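Local coordinates for protein putative branched-chain amino acid ABC transporter (Chromobacterium violaceum, PDB 4PYR) that binds glutathione and, as a putative LppC lipoprotein with a periplasmic-binding-protein-like fold, may act as an enzyme regulator, at residues K1-I7 with S35-V41; Y52-V56 with S78-T83. The contacts are given in a common frame with arbitrary orientation. Residues are numbered along the deposited sequence.

In the fold
Both contacts belong to the lobe built on the five-stranded parallel sheet, ordered 36-42, 2-8, 62-64, 83-85, 99-101, and they illustrate how such a sheet is assembled and then covered. Contact 1 pairs strands at one edge; contact 2, which opens after contact 1 has closed along the chain, joins the covering helix 48-57 to the loop before strand 83-85. Their centres lie 12 Å apart, and they meet directly: Ile7 packs on Tyr52 and Ala55, and Tyr39 on Ala55. The helix therefore lies on the sheet face that carries Ile7 and Tyr39. Both lie away from the glutathione site, the side chains of Val6 and Thr83 each about 14 Å from the ligand.

Contact 1: residues K1-I7 with S35-V41; sequences KVRIGVI and SAELYSV
Parallel strands pair through alternating backbone hydrogen bonds, and here the extended Val2-Ile7 and Ala36-Val41 run in the same sense, their axes 4.6 Å apart at closest approach and crossing at -28°. The register sets Arg3 beside Glu37, Ile4 beside Leu38 and Gly5 beside Tyr39, with CA-CA separations of 4.7 to 5.0 Å. At 2.8 Å each, Glu37 N donates to Val2 O, Ile4 N to Glu37 O, Tyr39 N to Ile4 O and Val6 N to Tyr39 O; Val41 N reaches Val6 O at 3.1 Å. Helix 16-33 links the strands as a beta-alpha-beta crossover in a periplasmic-binding-protein-like lobe; its Arg23 also donates to Val6 O and Val41 O, two acceptors 3.1 Å apart. On the other edge of strand 2-8, the backbones of Arg3, Gly5 and Ile7 bond to Asn61, Val62 and Ile64, and the Asn61 side chain takes Arg3 N and Lys1 O. With chi1 m and chi2 t, Leu38 CD2 comes 4.1 Å from Val6 CG2 and 4.2 Å from Ile4 CB. On the opposite face, which Tyr39 (chi1 t) shares, Ile7 CG1 meets Val41 CG1 at 3.8 Å. Arg3 NE stays 4.4 Å from Glu37 OE2, well out of the guanidinium plane; Arg3 NH1 salt-bridges Asp58.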
loop_
_atom_site.group_PDB
_atom_site.type_symbol
_atom_site.label_atom_id
_atom_site.label_comp_id
_atom_site.label_asym_id
_atom_site.label_seq_id
_atom_site.Cartn_x
_atom_site.Cartn_y
_atom_site.Cartn_z
ATOM N N LYS A 1 26.354 -12.199 -9.892
ATOM C CA LYS A 1 25.420 -11.164 -9.311
ATOM C C LYS A 1 23.918 -11.315 -9.621
ATOM O O LYS A 1 23.498 -12.293 -10.263
ATOM C CB LYS A 1 25.951 -9.725 -9.547
ATOM C CG LYS A 1 25.755 -9.047 -10.901
ATOM C CD LYS A 1 26.279 -7.614 -10.772
ATOM C CE LYS A 1 26.226 -6.798 -12.056
ATOM N NZ LYS A 1 25.170 -5.738 -12.037
ATOM N N VAL A 2 23.144 -10.380 -9.130
ATOM C CA VAL A 2 21.666 -10.386 -9.103
ATOM C C VAL A 2 21.081 -10.002 -10.458
ATOM O O VAL A 2 21.412 -8.931 -11.040
ATOM C CB VAL A 2 21.100 -9.471 -7.998
ATOM C CG1 VAL A 2 19.574 -9.579 -7.927
ATOM C CG2 VAL A 2 21.743 -9.810 -6.650
ATOM N N ARG A 3 20.265 -10.922 -10.962
ATOM C CA ARG A 3 19.514 -10.737 -12.191
ATOM C C ARG A 3 18.022 -10.818 -11.867
ATOM O O ARG A 3 17.507 -11.812 -11.461
ATOM C CB ARG A 3 19.938 -11.745 -13.259
ATOM C CG ARG A 3 21.414 -11.638 -13.617
ATOM C CD ARG A 3 21.741 -11.481 -15.108
ATOM N NE ARG A 3 20.731 -12.023 -16.024
ATOM C CZ ARG A 3 20.748 -13.219 -16.584
ATOM N NH1 ARG A 3 19.743 -13.549 -17.386
ATOM N NH2 ARG A 3 21.741 -14.086 -16.366
ATOM N N ILE A 4 17.333 -9.710 -12.012
ATOM C CA ILE A 4 15.925 -9.641 -11.611
ATOM C C ILE A 4 15.042 -9.751 -12.830
ATOM O O ILE A 4 15.163 -8.968 -13.752
ATOM C CB ILE A 4 15.611 -8.273 -10.955
ATOM C CG1 ILE A 4 16.533 -8.019 -9.747
ATOM C CG2 ILE A 4 14.140 -8.173 -10.504
ATOM C CD1 ILE A 4 16.364 -6.624 -9.155
ATOM N N GLY A 5 14.125 -10.706 -12.840
ATOM C CA GLY A 5 13.167 -10.764 -13.927
ATOM C C GLY A 5 12.009 -9.907 -13.521
ATOM O O GLY A 5 11.473 -10.064 -12.439
ATOM N N VAL A 6 11.676 -8.936 -14.372
ATOM C CA VAL A 6 10.574 -7.996 -14.104
ATOM C C VAL A 6 9.433 -8.410 -15.033
ATOM O O VAL A 6 9.484 -8.154 -16.218
ATOM C CB VAL A 6 11.009 -6.552 -14.344
ATOM C CG1 VAL A 6 9.868 -5.630 -13.880
ATOM C CG2 VAL A 6 12.292 -6.218 -13.609
ATOM N N ILE A 7 8.460 -9.131 -14.485
ATOM C CA ILE A 7 7.438 -9.820 -15.247
ATOM C C ILE A 7 6.096 -9.201 -14.892
ATOM O O ILE A 7 5.461 -9.531 -13.889
ATOM C CB ILE A 7 7.462 -11.336 -14.885
ATOM C CG1 ILE A 7 8.873 -11.844 -15.166
ATOM C CG2 ILE A 7 6.468 -12.075 -15.733
ATOM C CD1 ILE A 7 9.106 -13.314 -14.944
ATOM N N SER A 35 22.875 -2.518 -8.230
ATOM C CA SER A 35 23.112 -3.737 -7.497
ATOM C C SER A 35 22.538 -4.971 -8.237
ATOM O O SER A 35 22.670 -6.094 -7.750
ATOM C CB SER A 35 22.520 -3.546 -6.089
ATOM O OG SER A 35 21.213 -2.978 -6.183
ATOM N N ALA A 36 21.969 -4.774 -9.435
ATOM C CA ALA A 36 21.338 -5.852 -10.192
ATOM C C ALA A 36 21.163 -5.494 -11.665
ATOM O O ALA A 36 21.105 -4.305 -12.047
ATOM C CB ALA A 36 19.967 -6.205 -9.610
ATOM N N GLU A 37 21.029 -6.541 -12.468
ATOM C CA GLU A 37 20.661 -6.439 -13.867
ATOM C C GLU A 37 19.196 -6.747 -14.009
ATOM O O GLU A 37 18.692 -7.624 -13.344
ATOM C CB GLU A 37 21.465 -7.431 -14.688
ATOM C CG GLU A 37 21.248 -7.311 -16.192
ATOM C CD GLU A 37 22.303 -8.051 -17.009
ATOM O OE1 GLU A 37 23.437 -8.277 -16.508
ATOM O OE2 GLU A 37 21.999 -8.408 -18.178
ATOM N N LEU A 38 18.484 -6.006 -14.850
ATOM C CA LEU A 38 17.090 -6.285 -15.113
ATOM C C LEU A 38 16.912 -7.128 -16.390
ATOM O O LEU A 38 17.572 -6.901 -17.404
ATOM C CB LEU A 38 16.325 -4.965 -15.276
ATOM C CG LEU A 38 16.398 -3.968 -14.123
ATOM C CD1 LEU A 38 15.538 -2.709 -14.435
ATOM C CD2 LEU A 38 15.949 -4.548 -12.821
ATOM N N TYR A 39 15.978 -8.061 -16.318
ATOM C CA TYR A 39 15.499 -8.826 -17.475
ATOM C C TYR A 39 14.010 -8.552 -17.528
ATOM O O TYR A 39 13.262 -8.897 -16.632
ATOM C CB TYR A 39 15.806 -10.316 -17.226
ATOM C CG TYR A 39 15.200 -11.303 -18.188
ATOM C CD1 TYR A 39 13.829 -11.596 -18.168
ATOM C CD2 TYR A 39 15.995 -11.984 -19.101
ATOM C CE1 TYR A 39 13.277 -12.532 -19.044
ATOM C CE2 TYR A 39 15.444 -12.920 -19.976
ATOM C CZ TYR A 39 14.091 -13.184 -19.942
ATOM O OH TYR A 39 13.540 -14.119 -20.805
ATOM N N SER A 40 13.572 -7.833 -18.552
ATOM C CA SER A 40 12.195 -7.354 -18.566
ATOM C C SER A 40 11.429 -8.102 -19.608
ATOM O O SER A 40 11.849 -8.203 -20.749
ATOM C CB SER A 40 12.194 -5.862 -18.909
ATOM O OG SER A 40 12.886 -5.152 -17.886
ATOM N N VAL A 41 10.294 -8.656 -19.200
ATOM C CA VAL A 41 9.406 -9.278 -20.151
ATOM C C VAL A 41 7.956 -8.982 -19.756
ATOM O O VAL A 41 7.611 -8.832 -18.571
ATOM C CB VAL A 41 9.675 -10.782 -20.234
ATOM C CG1 VAL A 41 9.268 -11.425 -18.941
ATOM C CG2 VAL A 41 8.961 -11.416 -21.422
#

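Contact 2: residues Y52-V56 with S78-T83; sequences YRAAV and SVTVPT
A single large side chain can fasten a helix to an irregular loop when its ring fills a hollow and its polar tip finds partners there. Residues 52-56 are one helical turn, closed by Val56 N to Tyr52 O at 3.0 Å, so Tyr52 and Val56 both point their CA-to-CB bonds toward the loop 78-83. The nearest CA pairs are Tyr52 with Val79, 8.4 Å, and Val56 with Val81, 7.7 Å. Tyr52, with chi1 t (179°) and chi2 -87°, is the main bump. The loop curls about the end of its ring: Tyr52 CE1 lies 3.7 Å from Ser78 O, and Tyr52 CZ 4.1 Å from Val79 CG2 and 4.3 Å from Val81 CG2. Thr80 (phi/psi -128/-11) breaks the extended run between Val79 (-67/119) and Val81 (-121/157), and the N-H groups of Thr80 and Val81 converge on the ring's tip: Tyr52 OH accepts from Thr80 N (3.2 Å) and, weakly, Val81 N (3.4 Å), and donates to Thr83 OG1 (2.8 Å). This is the covering of a parallel alpha/beta sheet, helix 48-57 packing over strands 2-8 and 62-64 while the loop leads from helix 69-75 into strand 83-85. Val63 touches Tyr52, Val81 and Thr83. Thr83, chi1 m, donates from OG1 to Val81 O, a 2.6 Å bond that spans Pro82. Val81 is the loop's own bump facing the helix: besides the ring, Val81 CG2 meets Val56 CG2 at 4.2 Å, while Val56 CG1 lies 4.1 Å from Thr80 OG1.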
loop_
_atom_site.group_PDB
_atom_site.type_symbol
_atom_site.label_atom_id
_atom_site.label_comp_id
_atom_site.label_asym_id
_atom_site.label_seq_id
_atom_site.Cartn_x
_atom_site.Cartn_y
_atom_site.Cartn_z
ATOM N N TYR A 52 7.736 -16.697 -17.162
ATOM C CA TYR A 52 8.457 -16.857 -15.897
ATOM C C TYR A 52 9.486 -17.951 -16.089
ATOM O O TYR A 52 10.672 -17.769 -15.810
ATOM C CB TYR A 52 7.486 -17.219 -14.765
ATOM C CG TYR A 52 8.110 -17.436 -13.421
ATOM C CD1 TYR A 52 8.599 -18.694 -13.056
ATOM C CD2 TYR A 52 8.179 -16.423 -12.500
ATOM C CE1 TYR A 52 9.153 -18.903 -11.782
ATOM C CE2 TYR A 52 8.737 -16.590 -11.243
ATOM C CZ TYR A 52 9.213 -17.853 -10.876
ATOM O OH TYR A 52 9.786 -18.045 -9.627
ATOM N N ARG A 53 9.034 -19.096 -16.575
ATOM C CA ARG A 53 9.936 -20.213 -16.828
ATOM C C ARG A 53 11.102 -19.813 -17.709
ATOM O O ARG A 53 12.230 -20.172 -17.432
ATOM C CB ARG A 53 9.204 -21.397 -17.452
ATOM C CG ARG A 53 8.373 -22.190 -16.434
ATOM C CD ARG A 53 7.641 -23.368 -17.012
ATOM N NE ARG A 53 8.560 -24.474 -17.267
ATOM C CZ ARG A 53 9.017 -25.295 -16.329
ATOM N NH1 ARG A 53 8.618 -25.160 -15.073
ATOM N NH2 ARG A 53 9.859 -26.261 -16.648
ATOM N N ALA A 54 10.846 -19.034 -18.760
ATOM C CA ALA A 54 11.941 -18.667 -19.659
ATOM C C ALA A 54 12.929 -17.646 -19.028
ATOM O O ALA A 54 14.124 -17.628 -19.370
ATOM C CB ALA A 54 11.392 -18.156 -20.991
ATOM N N ALA A 55 12.427 -16.791 -18.136
ATOM C CA ALA A 55 13.266 -15.826 -17.431
ATOM C C ALA A 55 14.229 -16.620 -16.520
ATOM O O ALA A 55 15.426 -16.395 -16.532
ATOM C CB ALA A 55 12.409 -14.841 -16.646
ATOM N N VAL A 56 13.687 -17.595 -15.798
ATOM C CA VAL A 56 14.492 -18.466 -14.932
ATOM C C VAL A 56 15.513 -19.269 -15.740
ATOM O O VAL A 56 16.696 -19.342 -15.367
ATOM C CB VAL A 56 13.554 -19.395 -14.143
ATOM C CG1 VAL A 56 14.310 -20.569 -13.494
ATOM C CG2 VAL A 56 12.815 -18.603 -13.093
ATOM N N SER A 78 4.707 -23.155 -9.887
ATOM C CA SER A 78 5.939 -23.155 -10.692
ATOM C C SER A 78 7.059 -22.274 -10.108
ATOM O O SER A 78 8.200 -22.266 -10.612
ATOM C CB SER A 78 5.603 -22.775 -12.154
ATOM O OG SER A 78 4.576 -23.638 -12.626
ATOM N N VAL A 79 6.747 -21.577 -9.021
ATOM C CA VAL A 79 7.704 -20.613 -8.435
ATOM C C VAL A 79 8.898 -21.354 -7.871
ATOM O O VAL A 79 8.770 -22.265 -7.011
ATOM C CB VAL A 79 7.053 -19.664 -7.398
ATOM C CG1 VAL A 79 8.100 -18.945 -6.544
ATOM C CG2 VAL A 79 6.203 -18.642 -8.150
ATOM N N THR A 80 10.056 -21.031 -8.436
ATOM C CA THR A 80 11.295 -21.718 -8.032
ATOM C C THR A 80 12.440 -20.792 -7.638
ATOM O O THR A 80 13.439 -21.258 -7.118
ATOM C CB THR A 80 11.826 -22.595 -9.154
ATOM O OG1 THR A 80 12.014 -21.772 -10.306
ATOM C CG2 THR A 80 10.861 -23.744 -9.445
ATOM N N VAL A 81 12.300 -19.501 -7.911
ATOM C CA VAL A 81 13.195 -18.498 -7.359
ATOM C C VAL A 81 12.351 -17.494 -6.545
ATOM O O VAL A 81 11.128 -17.412 -6.733
ATOM C CB VAL A 81 14.001 -17.756 -8.444
ATOM C CG1 VAL A 81 14.789 -18.712 -9.277
ATOM C CG2 VAL A 81 13.120 -16.831 -9.300
ATOM N N PRO A 82 12.979 -16.794 -5.590
ATOM C CA PRO A 82 12.223 -15.850 -4.794
ATOM C C PRO A 82 11.448 -14.940 -5.702
ATOM O O PRO A 82 12.038 -14.378 -6.627
ATOM C CB PRO A 82 13.295 -15.133 -3.990
ATOM C CG PRO A 82 14.422 -16.081 -3.907
ATOM C CD PRO A 82 14.411 -16.771 -5.247
ATOM N N THR A 83 10.139 -14.836 -5.460
ATOM C CA THR A 83 9.272 -14.101 -6.364
ATOM C C THR A 83 8.408 -13.163 -5.570
ATOM O O THR A 83 7.728 -13.564 -4.638
ATOM C CB THR A 83 8.456 -15.107 -7.177
ATOM O OG1 THR A 83 9.371 -15.901 -7.913
ATOM C CG2 THR A 83 7.518 -14.449 -8.126
#